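PDB 3G14: nitroreductase family protein from Clostridium novyi, which probably acts as an oxidoreductase of the FMN-dependent nitroreductase family, its own substrate not being established. Local coordinates for residues Y5-K10 with G114-G119; E18-D23 with L151-D156; I49-D54 with Y174-G179; I64-S69 with I125-E130; A86-S91 with N142-A147. All coordinates share one frame; numbering follows the deposited sequence.

Interaction 1. Residues Y5-K10 with G114-G119; sequences YEVIKK and GATDEG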
# COMPACT_ATOMS: atom_id res chain seq x y z
N TYR B 5 12.92 -9.43 3.32
CA TYR B 5 13.27 -8.36 4.25
C TYR B 5 14.35 -7.43 3.65
O TYR B 5 14.30 -6.20 3.82
CB TYR B 5 13.70 -8.96 5.59
CG TYR B 5 13.70 -8.03 6.80
CD1 TYR B 5 12.96 -6.84 6.83
CD2 TYR B 5 14.41 -8.39 7.94
CE1 TYR B 5 12.95 -6.01 7.98
CE2 TYR B 5 14.41 -7.58 9.07
CZ TYR B 5 13.69 -6.40 9.09
OH TYR B 5 13.75 -5.64 10.24
N GLU B 6 15.29 -8.01 2.90
CA GLU B 6 16.30 -7.22 2.17
C GLU B 6 15.65 -6.26 1.18
O GLU B 6 16.15 -5.16 0.98
CB GLU B 6 17.29 -8.12 1.42
CG GLU B 6 18.31 -8.78 2.31
CD GLU B 6 19.01 -7.78 3.23
OE1 GLU B 6 19.49 -6.75 2.71
OE2 GLU B 6 19.06 -8.03 4.47
N VAL B 7 14.55 -6.67 0.55
CA VAL B 7 13.86 -5.75 -0.37
C VAL B 7 13.28 -4.57 0.42
O VAL B 7 13.40 -3.39 0.05
CB VAL B 7 12.79 -6.46 -1.23
CG1 VAL B 7 11.99 -5.45 -2.05
CG2 VAL B 7 13.42 -7.51 -2.15
N ILE B 8 12.68 -4.86 1.56
CA ILE B 8 12.07 -3.80 2.36
C ILE B 8 13.14 -2.80 2.81
O ILE B 8 12.90 -1.60 2.80
CB ILE B 8 11.35 -4.40 3.62
CG1 ILE B 8 10.28 -5.40 3.15
CG2 ILE B 8 10.81 -3.26 4.56
CD1 ILE B 8 9.10 -4.80 2.33
N LYS B 9 14.30 -3.33 3.24
CA LYS B 9 15.40 -2.52 3.73
C LYS B 9 16.05 -1.72 2.64
O LYS B 9 16.51 -0.60 2.89
CB LYS B 9 16.45 -3.38 4.44
CG LYS B 9 16.01 -3.92 5.77
CD LYS B 9 17.09 -4.73 6.42
CE LYS B 9 16.55 -5.51 7.58
NZ LYS B 9 17.63 -6.28 8.27
N LYS B 10 16.13 -2.27 1.43
CA LYS B 10 16.86 -1.60 0.34
C LYS B 10 16.05 -0.48 -0.31
O LYS B 10 16.61 0.44 -0.89
CB LYS B 10 17.29 -2.62 -0.72
CG LYS B 10 18.01 -2.01 -1.95
CD LYS B 10 18.95 -2.98 -2.64
CE LYS B 10 19.18 -2.65 -4.14
NZ LYS B 10 18.00 -2.95 -5.09
N GLY B 114 8.45 -4.26 -5.85
CA GLY B 114 8.87 -5.12 -6.93
C GLY B 114 10.00 -4.53 -7.78
O GLY B 114 10.94 -5.24 -8.15
N ALA B 115 9.91 -3.22 -8.05
CA ALA B 115 11.03 -2.50 -8.73
C ALA B 115 12.33 -2.69 -7.99
O ALA B 115 13.34 -2.98 -8.60
CB ALA B 115 10.74 -1.00 -8.86
N THR B 116 12.30 -2.46 -6.67
CA THR B 116 13.47 -2.64 -5.83
C THR B 116 14.06 -4.06 -5.96
O THR B 116 15.27 -4.23 -6.16
CB THR B 116 13.14 -2.38 -4.35
OG1 THR B 116 12.52 -1.09 -4.22
CG2 THR B 116 14.41 -2.48 -3.50
N ASP B 117 13.19 -5.06 -5.85
CA ASP B 117 13.54 -6.48 -6.08
C ASP B 117 14.22 -6.74 -7.42
O ASP B 117 15.09 -7.62 -7.50
CB ASP B 117 12.24 -7.32 -5.92
CG ASP B 117 12.45 -8.78 -6.17
OD1 ASP B 117 13.19 -9.41 -5.41
OD2 ASP B 117 11.85 -9.30 -7.13
N GLU B 118 13.79 -6.04 -8.47
CA GLU B 118 14.33 -6.21 -9.83
C GLU B 118 15.53 -5.29 -10.12
O GLU B 118 16.07 -5.30 -11.23
CB GLU B 118 13.22 -5.99 -10.88
CG GLU B 118 12.02 -6.93 -10.81
CD GLU B 118 12.34 -8.41 -10.94
OE1 GLU B 118 13.37 -8.74 -11.54
OE2 GLU B 118 11.51 -9.22 -10.47
N GLY B 119 15.96 -4.52 -9.12
CA GLY B 119 17.18 -3.73 -9.23
C GLY B 119 16.94 -2.34 -9.78
O GLY B 119 17.88 -1.71 -10.31
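Val7 and Lys10 of the N-terminal helix 4-10 pack against Thr116 and Asp117 in the last turn of the long helix 99-117, a small, mostly apolar helix-to-helix contact close to the subunit interface. Val7 and Thr116 are its buried centre. Val7 CG1, anti to the backbone N (chi1 173°), meets Thr116 CB at 4.0 Å, while Val7 CG2 lies 3.8 Å from Asp117 OD1 and also touches the CB of that aspartate. Thr116 gives its methyl to the contact: CG2 sits 3.8 Å from the carbonyl O of Val7 and 3.9 Å from Lys10 CG. The hydroxyl of Thr116 is used within its own helix, bonded to the carbonyl of Val112. Lys10 runs past the threonine in the opposite direction and bends at its last torsion (chi4 -73°), which brings NZ to 3.2 Å from Thr116 O. That same carbonyl accepts the N-H of Gly119, whose positive phi closes the helix in a Schellman motif. Asp117 OD1 is hydrogen-bonded to Met2 N, tying the start of the chain to this helix end. Phe4 of the second subunit packs on both Val7 and Asp117, and Tyr5 OH bonds Asp32 of that subunit. The arrangement is that of an N-terminal helix laid on the C-terminal end of a long core helix, with the partner subunit closing over the pair, in keeping with the intertwined dimers of the nitroreductase fold.

Interaction 2. Residues E18-D23 with L151-D156; sequences EQTAID and LGVPKD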
# COMPACT_ATOMS: atom_id res chain seq x y z
N GLU B 18 20.26 6.13 -14.18
CA GLU B 18 21.01 5.89 -15.40
C GLU B 18 19.97 5.90 -16.52
O GLU B 18 18.78 5.77 -16.25
CB GLU B 18 21.72 4.52 -15.35
CG GLU B 18 22.54 4.22 -14.08
CD GLU B 18 23.87 4.99 -13.98
OE1 GLU B 18 24.05 6.01 -14.71
OE2 GLU B 18 24.72 4.58 -13.16
N GLN B 19 20.41 6.08 -17.76
CA GLN B 19 19.48 6.01 -18.90
C GLN B 19 19.23 4.56 -19.38
O GLN B 19 18.37 4.33 -20.22
CB GLN B 19 19.92 6.93 -20.06
CG GLN B 19 21.40 6.92 -20.39
CD GLN B 19 21.77 7.82 -21.58
OE1 GLN B 19 20.98 8.67 -22.01
NE2 GLN B 19 22.98 7.64 -22.11
N THR B 20 19.96 3.60 -18.81
CA THR B 20 19.77 2.17 -19.08
C THR B 20 18.31 1.79 -19.26
O THR B 20 17.48 2.06 -18.40
CB THR B 20 20.30 1.34 -17.90
OG1 THR B 20 21.64 1.73 -17.63
CG2 THR B 20 20.23 -0.18 -18.20
N ALA B 21 18.00 1.13 -20.37
CA ALA B 21 16.64 0.67 -20.63
C ALA B 21 16.15 -0.40 -19.63
O ALA B 21 16.91 -1.28 -19.20
CB ALA B 21 16.55 0.12 -22.04
N ILE B 22 14.86 -0.36 -19.34
CA ILE B 22 14.20 -1.33 -18.47
C ILE B 22 14.06 -2.62 -19.22
O ILE B 22 13.75 -2.60 -20.40
CB ILE B 22 12.77 -0.84 -18.08
CG1 ILE B 22 12.84 0.53 -17.37
CG2 ILE B 22 12.02 -1.91 -17.26
CD1 ILE B 22 13.60 0.55 -16.09
N ASP B 23 14.31 -3.75 -18.55
CA ASP B 23 14.11 -5.06 -19.18
C ASP B 23 12.62 -5.39 -19.20
O ASP B 23 11.98 -5.39 -18.15
CB ASP B 23 14.87 -6.14 -18.42
CG ASP B 23 16.39 -6.07 -18.63
OD1 ASP B 23 16.83 -5.60 -19.71
OD2 ASP B 23 17.15 -6.50 -17.73
N LEU B 151 10.95 5.03 -12.99
CA LEU B 151 11.48 3.65 -12.88
C LEU B 151 12.79 3.66 -13.65
O LEU B 151 12.82 4.03 -14.82
CB LEU B 151 10.49 2.67 -13.51
CG LEU B 151 10.89 1.20 -13.28
CD1 LEU B 151 10.62 0.89 -11.81
CD2 LEU B 151 10.12 0.27 -14.23
N GLY B 152 13.88 3.27 -12.99
CA GLY B 152 15.18 3.22 -13.65
C GLY B 152 16.23 2.53 -12.79
O GLY B 152 16.03 2.28 -11.61
N VAL B 153 17.37 2.25 -13.38
CA VAL B 153 18.50 1.86 -12.58
C VAL B 153 19.05 3.09 -11.82
O VAL B 153 19.34 4.10 -12.44
CB VAL B 153 19.60 1.29 -13.46
CG1 VAL B 153 20.78 0.89 -12.59
CG2 VAL B 153 19.04 0.14 -14.28
N PRO B 154 19.16 3.02 -10.49
CA PRO B 154 19.73 4.19 -9.81
C PRO B 154 21.17 4.47 -10.18
O PRO B 154 21.96 3.54 -10.42
CB PRO B 154 19.67 3.80 -8.33
CG PRO B 154 18.55 2.75 -8.28
CD PRO B 154 18.75 1.98 -9.54
N LYS B 155 21.51 5.76 -10.21
CA LYS B 155 22.90 6.16 -10.24
C LYS B 155 23.56 5.75 -8.93
O LYS B 155 22.94 5.77 -7.86
CB LYS B 155 23.06 7.66 -10.47
CG LYS B 155 22.65 8.10 -11.87
CD LYS B 155 23.43 9.29 -12.34
CE LYS B 155 22.90 9.77 -13.69
NZ LYS B 155 23.60 11.00 -14.17
N ASP B 156 24.82 5.35 -9.03
CA ASP B 156 25.58 4.90 -7.85
C ASP B 156 25.50 5.89 -6.69
O ASP B 156 25.35 5.50 -5.53
CB ASP B 156 27.03 4.66 -8.24
CG ASP B 156 27.20 3.54 -9.27
OD1 ASP B 156 26.38 2.59 -9.28
OD2 ASP B 156 28.16 3.62 -10.08
O HOH W 1 17.68 3.25 -15.98
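Glu18, Val153 and Ile22 bury the most surface where the loop before helix 24-35 runs beside the segment that leaves strand 144-151. Glu18 gives both backbone and side chain. Its N-H donates to Val153 O at 2.8 Å, nearly straight at the hydrogen (168°), and its chain, bent at chi2 (-74°), brings the carboxylate over the start of Lys155, with OE1 3.8 Å from Lys155 CG. The lysine ammonium stays farther off, NZ being 5.0 Å from Glu18 OE1, so the two charges are near without pairing. Val153 spreads its methyls: CG1 faces Glu18 CG, and CG2 comes 4.0 Å from Thr20 CB. Its N-H is met by a water that donates to Glu18 O and Thr20 O, a three-way bridge between the backbones. Ile22 reaches inward with CD1, which meets Leu151 CD2 at 4.0 Å and Gly152 CA at 3.9 Å, its chain crossing that of the leucine at about a right angle. Leu27 of helix 24-35 and Met80 touch both Ile22 and Leu151. The contact thus grades from an apolar inner end to a polar outer one, where one direct backbone bond and one shared water set the spacing, and the Glu18-Lys155 attraction is probably weak and softened by solvent.

Interaction 3. Residues I49-D54 with Y174-G179; sequences IVVESD and YIDKWG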
# COMPACT_ATOMS: atom_id res chain seq x y z
N ILE B 49 -0.51 3.17 -16.43
CA ILE B 49 0.03 3.61 -17.73
C ILE B 49 1.55 3.65 -17.58
O ILE B 49 2.10 4.32 -16.67
CB ILE B 49 -0.47 5.00 -18.13
CG1 ILE B 49 -2.00 5.07 -18.04
CG2 ILE B 49 0.07 5.41 -19.52
CD1 ILE B 49 -2.54 6.54 -18.23
N VAL B 50 2.23 2.90 -18.45
CA VAL B 50 3.68 2.99 -18.59
C VAL B 50 3.97 4.15 -19.54
O VAL B 50 3.55 4.15 -20.68
CB VAL B 50 4.31 1.67 -19.13
CG1 VAL B 50 5.83 1.84 -19.46
CG2 VAL B 50 4.09 0.53 -18.15
N VAL B 51 4.67 5.16 -19.06
CA VAL B 51 4.98 6.32 -19.92
C VAL B 51 6.44 6.28 -20.36
O VAL B 51 7.37 6.45 -19.51
CB VAL B 51 4.68 7.67 -19.23
CG1 VAL B 51 5.07 8.83 -20.17
CG2 VAL B 51 3.22 7.73 -18.74
N GLU B 52 6.65 6.08 -21.67
CA GLU B 52 8.00 6.02 -22.27
C GLU B 52 8.34 7.21 -23.15
O GLU B 52 9.52 7.49 -23.36
CB GLU B 52 8.21 4.74 -23.10
CG GLU B 52 8.16 3.46 -22.28
CD GLU B 52 8.62 2.19 -23.02
OE1 GLU B 52 9.14 2.27 -24.16
OE2 GLU B 52 8.47 1.10 -22.42
N SER B 53 7.32 7.86 -23.72
CA SER B 53 7.53 8.99 -24.63
C SER B 53 8.16 10.15 -23.90
O SER B 53 7.60 10.61 -22.89
CB SER B 53 6.20 9.44 -25.21
OG SER B 53 6.32 10.69 -25.87
N ASP B 54 9.25 10.69 -24.43
CA ASP B 54 9.94 11.79 -23.76
C ASP B 54 9.06 13.03 -23.69
O ASP B 54 9.10 13.75 -22.68
CB ASP B 54 11.29 12.09 -24.44
CG ASP B 54 12.26 12.89 -23.53
OD1 ASP B 54 12.19 12.75 -22.28
OD2 ASP B 54 13.11 13.67 -24.05
N TYR B 174 -1.30 -0.03 -19.85
CA TYR B 174 -1.31 0.79 -21.03
C TYR B 174 0.08 1.35 -21.31
O TYR B 174 0.95 1.40 -20.40
CB TYR B 174 -2.32 1.93 -20.86
CG TYR B 174 -3.76 1.50 -20.67
CD1 TYR B 174 -4.32 0.47 -21.45
CD2 TYR B 174 -4.58 2.12 -19.71
CE1 TYR B 174 -5.67 0.09 -21.30
CE2 TYR B 174 -5.92 1.75 -19.55
CZ TYR B 174 -6.46 0.75 -20.35
OH TYR B 174 -7.78 0.39 -20.16
N ILE B 175 0.29 1.80 -22.54
CA ILE B 175 1.55 2.47 -22.95
C ILE B 175 1.21 3.85 -23.48
O ILE B 175 0.46 3.96 -24.47
CB ILE B 175 2.38 1.64 -23.99
CG1 ILE B 175 3.66 2.35 -24.42
CG2 ILE B 175 1.53 1.27 -25.24
CD1 ILE B 175 4.68 2.61 -23.35
N ASP B 176 1.74 4.86 -22.79
CA ASP B 176 1.71 6.30 -23.15
C ASP B 176 0.33 6.97 -23.07
O ASP B 176 0.24 8.18 -22.79
CB ASP B 176 2.35 6.56 -24.53
CG ASP B 176 3.87 6.40 -24.54
OD1 ASP B 176 4.50 6.54 -23.47
OD2 ASP B 176 4.42 6.15 -25.62
N LYS B 177 -0.72 6.22 -23.39
CA LYS B 177 -2.05 6.73 -23.54
C LYS B 177 -3.06 5.77 -22.92
O LYS B 177 -2.97 4.55 -23.06
CB LYS B 177 -2.37 6.91 -25.04
CG LYS B 177 -3.76 7.37 -25.30
CD LYS B 177 -3.99 7.51 -26.80
CE LYS B 177 -5.45 7.82 -27.12
NZ LYS B 177 -5.65 7.96 -28.58
N TRP B 178 -4.02 6.33 -22.21
CA TRP B 178 -5.09 5.54 -21.61
C TRP B 178 -5.84 4.75 -22.69
O TRP B 178 -6.28 5.32 -23.70
CB TRP B 178 -6.05 6.47 -20.85
CG TRP B 178 -7.20 5.77 -20.22
CD1 TRP B 178 -8.47 5.66 -20.70
CD2 TRP B 178 -7.17 5.12 -18.96
NE1 TRP B 178 -9.24 4.93 -19.81
CE2 TRP B 178 -8.46 4.58 -18.73
CE3 TRP B 178 -6.18 4.88 -18.01
CZ2 TRP B 178 -8.79 3.88 -17.57
CZ3 TRP B 178 -6.50 4.15 -16.87
CH2 TRP B 178 -7.80 3.67 -16.66
N GLY B 179 -5.98 3.44 -22.49
CA GLY B 179 -6.70 2.58 -23.45
C GLY B 179 -5.83 1.87 -24.49
O GLY B 179 -6.30 0.96 -25.16
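Ile49 and Val50 of strand 46-51 pair in parallel with Tyr174 and Ile175 of the short strand 173-175, and the tight part of the contact runs from this pairing to where the second strand ends. Val50 bonds through both its own N-H and its own C=O: N donates to Tyr174 O at 2.8 Å, and O accepts from Asp176 N at 2.9 Å. Ile49 is buried beside them, its CG2 3.7 Å from Asp176 N and its CD1 at the edge of the Trp178 ring, 4.0 Å from CE3. Past the pairing Asp176 takes a positive phi, and its side chain, with CG anti to the carbonyl carbon (chi1 -72°), turns back over the end of strand 46-51. One carboxylate oxygen does the gripping. OD1 takes Glu52 N at 2.8 Å, nearly in line with its own C-O bond, and Ser53 N at 3.1 Å from the syn side, 31° out of the carboxylate plane. Two peptide N-H groups just before helix 54-63 are thereby satisfied by a single atom, which restrains the carboxylate. Ile175 CD1 comes 3.3 Å from Val50 O and 3.7 Å from Glu52 CG, and touches Val50 CG1.

The solvent side is looser. Glu52 is partly exposed, and Lys177 is exposed and barely meets strand 46-51. The Tyr174 ring leads away from that strand, with Gly179 N over the centre of one face, whereas Trp178 packs back on Val85 and Pro140. A short parallel strand joined at the border of a mixed sheet, and finished by an aspartate that binds the neighbouring strand's exit, is the pattern here, on the central sheet of the nitroreductase fold.

Interaction 4. Residues I64-S69 with I125-E130; sequences IENKTS and IAAFNE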
# COMPACT_ATOMS: atom_id res chain seq x y z
N ILE B 64 4.14 18.36 -12.02
CA ILE B 64 4.53 18.09 -10.66
C ILE B 64 4.63 19.38 -9.82
O ILE B 64 5.14 20.40 -10.29
CB ILE B 64 5.80 17.19 -10.61
CG1 ILE B 64 5.49 15.81 -11.16
CG2 ILE B 64 6.31 17.10 -9.17
CD1 ILE B 64 6.71 14.91 -11.41
N GLU B 65 4.04 19.35 -8.63
CA GLU B 65 3.92 20.53 -7.77
C GLU B 65 4.68 20.37 -6.44
O GLU B 65 4.09 20.32 -5.39
CB GLU B 65 2.45 20.82 -7.51
CG GLU B 65 1.73 21.31 -8.76
CD GLU B 65 0.22 21.41 -8.61
OE1 GLU B 65 -0.38 20.76 -7.71
OE2 GLU B 65 -0.36 22.13 -9.45
N ASN B 66 5.99 20.23 -6.52
CA ASN B 66 6.84 20.05 -5.35
C ASN B 66 7.58 21.33 -5.11
O ASN B 66 7.69 22.18 -5.99
CB ASN B 66 7.82 18.87 -5.54
CG ASN B 66 7.19 17.50 -5.37
OD1 ASN B 66 5.94 17.32 -5.19
ND2 ASN B 66 8.03 16.49 -5.40
N LYS B 67 8.13 21.48 -3.91
CA LYS B 67 8.92 22.66 -3.57
C LYS B 67 10.21 22.68 -4.39
O LYS B 67 10.64 23.75 -4.82
CB LYS B 67 9.26 22.62 -2.06
CG LYS B 67 9.32 23.93 -1.37
CD LYS B 67 9.59 23.72 0.11
CE LYS B 67 8.37 23.21 0.90
NZ LYS B 67 8.61 23.39 2.38
N THR B 68 10.83 21.51 -4.60
CA THR B 68 12.09 21.42 -5.36
C THR B 68 11.86 20.71 -6.68
O THR B 68 10.87 20.04 -6.84
CB THR B 68 13.18 20.67 -4.58
OG1 THR B 68 12.90 19.28 -4.54
CG2 THR B 68 13.25 21.19 -3.16
N SER B 69 12.79 20.86 -7.63
CA SER B 69 12.66 20.21 -8.95
C SER B 69 13.11 18.73 -9.01
O SER B 69 13.07 18.12 -10.08
CB SER B 69 13.42 21.04 -9.99
OG SER B 69 14.79 21.06 -9.64
N ILE B 125 5.46 9.82 -6.11
CA ILE B 125 5.06 11.23 -6.38
C ILE B 125 3.54 11.35 -6.40
O ILE B 125 2.87 10.72 -7.25
CB ILE B 125 5.66 11.73 -7.73
CG1 ILE B 125 7.20 11.61 -7.75
CG2 ILE B 125 5.12 13.17 -8.10
CD1 ILE B 125 7.85 11.62 -9.16
N ALA B 126 2.97 12.17 -5.51
CA ALA B 126 1.54 12.28 -5.33
C ALA B 126 1.01 13.71 -5.56
O ALA B 126 -0.20 13.90 -5.65
CB ALA B 126 1.15 11.85 -3.94
N ALA B 127 1.93 14.69 -5.64
CA ALA B 127 1.55 16.12 -5.76
C ALA B 127 1.78 16.64 -7.19
O ALA B 127 2.91 16.79 -7.64
CB ALA B 127 2.37 16.98 -4.79
N PHE B 128 0.68 16.92 -7.89
CA PHE B 128 0.73 17.34 -9.28
C PHE B 128 -0.58 17.99 -9.65
O PHE B 128 -1.61 17.80 -8.97
CB PHE B 128 1.04 16.17 -10.24
CG PHE B 128 0.41 14.84 -9.83
CD1 PHE B 128 -0.97 14.65 -9.89
CD2 PHE B 128 1.22 13.80 -9.40
CE1 PHE B 128 -1.55 13.42 -9.51
CE2 PHE B 128 0.67 12.58 -9.02
CZ PHE B 128 -0.71 12.39 -9.08
N ASN B 129 -0.52 18.78 -10.70
CA ASN B 129 -1.71 19.27 -11.41
C ASN B 129 -2.32 18.07 -12.15
O ASN B 129 -1.87 17.66 -13.23
CB ASN B 129 -1.35 20.38 -12.35
CG ASN B 129 -2.56 20.96 -13.08
OD1 ASN B 129 -3.55 20.28 -13.36
ND2 ASN B 129 -2.48 22.24 -13.37
N GLU B 130 -3.31 17.48 -11.52
CA GLU B 130 -3.90 16.27 -12.03
C GLU B 130 -4.53 16.48 -13.43
O GLU B 130 -4.48 15.59 -14.27
CB GLU B 130 -4.97 15.80 -11.04
CG GLU B 130 -5.61 14.51 -11.40
CD GLU B 130 -6.54 13.99 -10.31
OE1 GLU B 130 -6.82 14.72 -9.34
OE2 GLU B 130 -7.04 12.87 -10.46
O HOH W 2 4.79 14.51 -4.53
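Glu65 and Ala127 join the two loops through one backbone bond, Glu65 N to Ala127 O at 3.0 Å. The N-H points straight at the oxygen (179°), yet the donor sits above the carbonyl plane, 44° out of it. On one side of this bond Ile64 packs inward, its CG1 4.1 Å from Ile125 CG2, the two chains crossing at about a right angle, while its CA rests 4.0 Å from Phe128 CB. On the other side Glu65, extended beyond CG, lays its carboxylate beside the Phe128-Asn129 peptide, CD being 3.4 Å from Asn129 N and OE2 3.5 Å from Asn129 CB. Asn66 OD1 approaches Ala127 CB at 3.6 Å and accepts from a water that takes the N-H of Ala127.

Further out, Asn129 OD1 caps helix 130-137 by accepting from Lys132 N, and its backbone bonds Ala63. The side chains of Ile125 and Phe128 pack on Leu148 of strand 144-151. From the second subunit, Ser95 bonds Phe128 O and Lys97 bonds Ala126 O. Two loops of the nitroreductase fold, one leaving helix 54-63 and the other leading into the N-capped helix 130-137, thus meet at the dimer interface.

Interaction 5. Residues A86-S91 with N142-A147; sequences ANPEES and NLRVVA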
# COMPACT_ATOMS: atom_id res chain seq x y z
N ALA B 86 -7.15 5.48 -11.06
CA ALA B 86 -8.27 4.75 -10.43
C ALA B 86 -9.64 5.30 -10.74
O ALA B 86 -9.82 6.50 -11.09
CB ALA B 86 -8.09 4.67 -8.94
N ASN B 87 -10.62 4.41 -10.60
CA ASN B 87 -12.01 4.73 -10.74
C ASN B 87 -12.68 4.74 -9.37
O ASN B 87 -12.96 3.65 -8.82
CB ASN B 87 -12.70 3.70 -11.61
CG ASN B 87 -14.16 4.05 -11.90
OD1 ASN B 87 -14.73 5.04 -11.42
ND2 ASN B 87 -14.76 3.24 -12.74
N PRO B 88 -12.96 5.93 -8.83
CA PRO B 88 -13.58 6.05 -7.50
C PRO B 88 -14.96 5.42 -7.40
O PRO B 88 -15.37 5.06 -6.31
CB PRO B 88 -13.69 7.56 -7.29
CG PRO B 88 -12.71 8.14 -8.19
CD PRO B 88 -12.74 7.27 -9.41
N GLU B 89 -15.65 5.23 -8.53
CA GLU B 89 -17.00 4.69 -8.54
C GLU B 89 -17.09 3.17 -8.59
O GLU B 89 -18.15 2.61 -8.36
CB GLU B 89 -17.78 5.29 -9.71
CG GLU B 89 -17.75 6.81 -9.75
CD GLU B 89 -18.46 7.45 -8.58
OE1 GLU B 89 -19.63 7.09 -8.30
OE2 GLU B 89 -17.83 8.32 -7.93
N GLU B 90 -15.99 2.49 -8.86
CA GLU B 90 -16.04 1.05 -8.96
C GLU B 90 -16.47 0.43 -7.64
O GLU B 90 -17.46 -0.31 -7.59
CB GLU B 90 -14.71 0.48 -9.42
CG GLU B 90 -14.56 -1.02 -9.11
CD GLU B 90 -14.25 -1.85 -10.33
OE1 GLU B 90 -13.38 -1.44 -11.13
OE2 GLU B 90 -14.87 -2.92 -10.47
N SER B 91 -15.74 0.75 -6.57
CA SER B 91 -16.05 0.18 -5.24
C SER B 91 -16.65 1.25 -4.28
O SER B 91 -17.28 0.90 -3.28
CB SER B 91 -14.79 -0.48 -4.65
OG SER B 91 -13.85 -0.91 -5.66
N ASN B 142 -13.44 11.63 -15.36
CA ASN B 142 -14.10 10.97 -14.21
C ASN B 142 -13.17 10.02 -13.42
O ASN B 142 -13.57 9.48 -12.42
CB ASN B 142 -15.38 10.23 -14.66
CG ASN B 142 -15.08 9.09 -15.66
OD1 ASN B 142 -14.35 9.28 -16.61
ND2 ASN B 142 -15.57 7.91 -15.37
N LEU B 143 -11.95 9.81 -13.89
CA LEU B 143 -10.99 8.99 -13.16
C LEU B 143 -10.04 9.87 -12.37
O LEU B 143 -10.03 11.08 -12.54
CB LEU B 143 -10.23 8.12 -14.15
CG LEU B 143 -11.14 7.21 -15.00
CD1 LEU B 143 -10.33 6.49 -16.08
CD2 LEU B 143 -11.87 6.20 -14.14
N ARG B 144 -9.23 9.25 -11.50
CA ARG B 144 -8.31 9.96 -10.61
C ARG B 144 -6.90 9.46 -10.85
O ARG B 144 -6.70 8.25 -10.96
CB ARG B 144 -8.70 9.80 -9.13
CG ARG B 144 -10.12 10.31 -8.80
CD ARG B 144 -10.32 11.81 -9.08
NE ARG B 144 -9.27 12.64 -8.48
CZ ARG B 144 -9.20 13.02 -7.20
NH1 ARG B 144 -10.14 12.67 -6.33
NH2 ARG B 144 -8.19 13.77 -6.79
N VAL B 145 -5.95 10.39 -10.96
CA VAL B 145 -4.52 10.04 -10.97
C VAL B 145 -4.06 9.97 -9.51
O VAL B 145 -3.97 10.99 -8.82
CB VAL B 145 -3.66 11.02 -11.83
CG1 VAL B 145 -2.17 10.57 -11.86
CG2 VAL B 145 -4.27 11.16 -13.26
N VAL B 146 -3.78 8.77 -9.03
CA VAL B 146 -3.44 8.58 -7.62
C VAL B 146 -1.98 8.95 -7.29
O VAL B 146 -1.71 9.69 -6.35
CB VAL B 146 -3.81 7.14 -7.16
CG1 VAL B 146 -3.41 6.87 -5.67
CG2 VAL B 146 -5.31 6.81 -7.39
N ALA B 147 -1.05 8.37 -8.04
CA ALA B 147 0.37 8.54 -7.84
C ALA B 147 1.07 8.11 -9.10
O ALA B 147 0.46 7.55 -10.00
CB ALA B 147 0.88 7.73 -6.61
O HOH W 3 -15.89 7.17 -12.53
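Ala86 and Arg144 form an antiparallel hydrogen-bonded pair, joining the end of strand 80-86 to the start of strand 144-151 in the mixed central sheet of the nitroreductase fold. The backbone bonds come first: Ala86 N gives its hydrogen to Arg144 O, and Arg144 N returns one to Ala86 O, each at 2.8 Å.

Apolar contacts flank them. Ala86 CB meets Val146 CG2 at 3.8 Å, and Leu143 CD2 reaches Asn87 CB at 3.7 Å. The CG of Leu143 is anti to its carbonyl carbon (chi1 -58°), and the chain continues from it to CD2, while its CB rests 3.5 Å from Ala86 O.

Polar side chains organise the turn that follows. Asn87 OD1 accepts from Glu89 N at 3.0 Å, an N-cap bond to the short, weakly bonded helix at about 88-91 whose donor lies above the carbonyl plane, and takes a hydrogen from a water that also donates to Asn142 O and accepts from Asn142 ND2. The guanidinium of Arg144 points to Glu130, and NH2 bonds weakly to Gly96 O of the second subunit. Tyr100 packs on Ala86, Pro88 and Arg144.

At the corner, the ring of Pro88 crosses the arginine chain at about a right angle, its CG only 3.4 Å from Arg144 CG.

Interactions 3 and 5 both lie on the central sheet, their centres 17 Å apart, and meet where Trp178 CZ2 comes 3.4 Å from Leu143 CD1. Interaction 4 is tied to interaction 5 by Glu130, whose OE2 forms a salt bridge with Arg144 NE at 3.0 Å and a probable hydrogen bond with Val145 N at 2.8 Å. Interactions 1 and 2 lie opposite interaction 5 across the chain's centre and touch through Ala115 CB and Leu151 CD1, 3.5 Å apart. Interactions 1 and 5 have centres about 28 Å apart. Interactions 1, 4 and 5 reach the second subunit, and an acetate ion, probably from the crystallisation liquor, lies about 3 Å from the side chain of Asp117.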